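Uncharacterized protein HI_0666 (PDB 7CZO) corresponds to the N-terminal domain of a HipA toxin and probably works as a separate component of a three-component HipBA toxin-antitoxin system. Local coordinates at residues R6-L12 and A98-E103. Coordinates in Å, arbitrary orientation, origin at the centre of the assembly. Residue numbers count along the deposited sequence, not the author numbering.
Sequences RSGKVFL and AVQIQE
Two extended strands, 7-12 and 98-102, run antiparallel, their axes 4.5 Å apart at closest and their directions 148° apart. Ser7 O accepts a hydrogen bond from Glu103 N at 3.0 Å, and its short side chain, chi1 t, lets OG give a very short 2.5 Å hydrogen bond to Glu103 OE2. Arg21 of strand 15-22 binds both side chains. Gly8 faces Gln102 in a non-hydrogen-bonded pair, and without a side chain its CA comes within 4.2 Å of Gln102 CA. Lys9 and Ile101 form a hydrogen-bonded pair (Lys9 N to Ile101 O 2.9 Å, Ile101 N to Lys9 O 3.2 Å); the lysine's flexible chain reaches Phe16 in a cation-pi contact. In the antiparallel sheet of this HipA N-terminal domain, strand 7-12 lies between 15-22 and the edge strand 98-102, so the first and last strands of the chain lie side by side. Val10, beta-branched and buried, pairs with Gln100 on the face where helix 82-91 packs; its CG2 lies 4.1 Å from Gln100 CG. Phe11 (m rotamer) lies on the other face with Lys9, Val99 and Ile101. It forms a hydrogen-bonded pair with Val99 (Phe11 N to Val99 O and Val99 N to Phe11 O, both 2.8 Å), while its broad apolar ring suits this partly exposed face, CE1 resting 3.7 Å from Ile101 CG2. Leu12 returns to the face of Val10 and Gln100, its CD1 4.1 Å from Ala98 CB.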
loop_
_atom_site.group_PDB
_atom_site.type_symbol
_atom_site.label_atom_id
_atom_site.label_comp_id
_atom_site.label_asym_id
_atom_site.label_seq_id
_atom_site.Cartn_x
_atom_site.Cartn_y
_atom_site.Cartn_z
ATOM N N ARG A 6 -1.178 10.691 2.513
ATOM C CA ARG A 6 -0.182 9.906 1.797
ATOM C C ARG A 6 -0.764 9.024 0.668
ATOM O O ARG A 6 -1.741 8.299 0.853
ATOM C CB ARG A 6 0.559 9.036 2.815
ATOM C CG ARG A 6 1.353 9.798 3.861
ATOM C CD ARG A 6 2.687 10.281 3.295
ATOM N NE ARG A 6 3.784 9.332 3.525
ATOM C CZ ARG A 6 5.024 9.473 3.050
ATOM N NH1 ARG A 6 5.333 10.526 2.305
ATOM N NH2 ARG A 6 5.954 8.556 3.309
ATOM N N SER A 7 -0.129 9.081 -0.494
ATOM C CA SER A 7 -0.582 8.385 -1.660
ATOM C C SER A 7 0.589 7.589 -2.304
ATOM O O SER A 7 1.720 8.068 -2.339
ATOM C CB SER A 7 -1.160 9.414 -2.634
ATOM O OG SER A 7 -1.688 8.798 -3.804
ATOM N N GLY A 8 0.306 6.386 -2.818
ATOM C CA GLY A 8 1.288 5.582 -3.564
ATOM C C GLY A 8 0.669 5.011 -4.821
ATOM O O GLY A 8 -0.415 4.431 -4.775
ATOM N N LYS A 9 1.316 5.208 -5.959
ATOM C CA LYS A 9 0.909 4.531 -7.188
ATOM C C LYS A 9 1.321 3.059 -7.066
ATOM O O LYS A 9 2.417 2.738 -6.606
ATOM C CB LYS A 9 1.607 5.129 -8.409
ATOM C CG LYS A 9 0.913 6.277 -9.117
ATOM C CD LYS A 9 1.923 7.012 -10.018
ATOM C CE LYS A 9 1.386 7.366 -11.408
ATOM N NZ LYS A 9 2.283 6.944 -12.534
ATOM N N VAL A 10 0.443 2.175 -7.515
ATOM C CA VAL A 10 0.621 0.751 -7.351
ATOM C C VAL A 10 0.802 0.105 -8.691
ATOM O O VAL A 10 -0.063 0.207 -9.561
ATOM C CB VAL A 10 -0.607 0.144 -6.664
ATOM C CG1 VAL A 10 -0.613 -1.379 -6.783
ATOM C CG2 VAL A 10 -0.648 0.611 -5.192
ATOM N N PHE A 11 1.930 -0.573 -8.835
ATOM C CA PHE A 11 2.290 -1.291 -10.051
ATOM C C PHE A 11 2.307 -2.800 -9.767
ATOM O O PHE A 11 2.713 -3.208 -8.695
ATOM C CB PHE A 11 3.679 -0.848 -10.506
ATOM C CG PHE A 11 3.756 0.570 -10.962
ATOM C CD1 PHE A 11 3.979 1.595 -10.058
ATOM C CD2 PHE A 11 3.606 0.896 -12.308
ATOM C CE1 PHE A 11 4.062 2.919 -10.479
ATOM C CE2 PHE A 11 3.691 2.219 -12.740
ATOM C CZ PHE A 11 3.923 3.229 -11.815
ATOM N N LEU A 12 1.839 -3.592 -10.729
ATOM C CA LEU A 12 1.845 -5.086 -10.703
ATOM C C LEU A 12 2.416 -5.636 -12.055
ATOM O O LEU A 12 2.032 -5.199 -13.150
ATOM C CB LEU A 12 0.445 -5.569 -10.510
ATOM C CG LEU A 12 0.218 -7.042 -10.262
ATOM C CD1 LEU A 12 1.058 -7.562 -9.110
ATOM C CD2 LEU A 12 -1.270 -7.249 -9.970
ATOM N N ALA A 98 5.378 -6.963 -6.445
ATOM C CA ALA A 98 4.501 -5.872 -6.921
ATOM C C ALA A 98 5.295 -4.582 -6.555
ATOM O O ALA A 98 6.263 -4.690 -5.826
ATOM C CB ALA A 98 3.203 -5.904 -6.086
ATOM N N VAL A 99 4.906 -3.372 -6.975
ATOM C CA VAL A 99 5.704 -2.171 -6.663
ATOM C C VAL A 99 4.908 -0.858 -6.298
ATOM O O VAL A 99 3.788 -0.650 -6.772
ATOM C CB VAL A 99 6.695 -1.944 -7.835
ATOM C CG1 VAL A 99 7.273 -0.538 -7.836
ATOM C CG2 VAL A 99 7.836 -2.940 -7.752
ATOM N N GLN A 100 5.485 0.019 -5.463
ATOM C CA GLN A 100 4.850 1.322 -5.125
ATOM C C GLN A 100 5.782 2.477 -5.137
ATOM O O GLN A 100 6.736 2.484 -4.369
ATOM C CB GLN A 100 4.187 1.312 -3.770
ATOM C CG GLN A 100 3.205 0.183 -3.744
ATOM C CD GLN A 100 2.825 -0.178 -2.372
ATOM O OE1 GLN A 100 2.763 -1.349 -2.036
ATOM N NE2 GLN A 100 2.556 0.828 -1.547
ATOM N N ILE A 101 5.502 3.428 -6.041
ATOM C CA ILE A 101 6.214 4.680 -6.091
ATOM C C ILE A 101 5.291 5.653 -5.380
ATOM O O ILE A 101 4.130 5.778 -5.715
ATOM C CB ILE A 101 6.637 5.124 -7.541
ATOM C CG1 ILE A 101 7.732 6.214 -7.464
ATOM C CG2 ILE A 101 5.470 5.630 -8.392
ATOM C CD1 ILE A 101 8.177 6.795 -8.802
ATOM N N GLN A 102 5.815 6.298 -4.353
ATOM C CA GLN A 102 5.120 7.389 -3.703
ATOM C C GLN A 102 4.735 8.469 -4.704
ATOM O O GLN A 102 5.557 8.863 -5.537
ATOM C CB GLN A 102 6.009 7.994 -2.647
ATOM C CG GLN A 102 5.280 8.985 -1.787
ATOM C CD GLN A 102 6.103 9.391 -0.581
ATOM O OE1 GLN A 102 5.690 10.266 0.190
ATOM N NE2 GLN A 102 7.274 8.757 -0.407
ATOM N N GLU A 103 3.477 8.913 -4.628
ATOM C CA GLU A 103 2.969 9.945 -5.518
ATOM C C GLU A 103 3.502 11.255 -5.010
ATOM O O GLU A 103 2.978 11.838 -4.053
ATOM C CB GLU A 103 1.449 9.975 -5.560
ATOM C CG GLU A 103 0.876 9.190 -6.719
ATOM C CD GLU A 103 -0.596 9.483 -6.977
ATOM O OE1 GLU A 103 -1.033 9.318 -8.140
ATOM O OE2 GLU A 103 -1.315 9.872 -6.030
#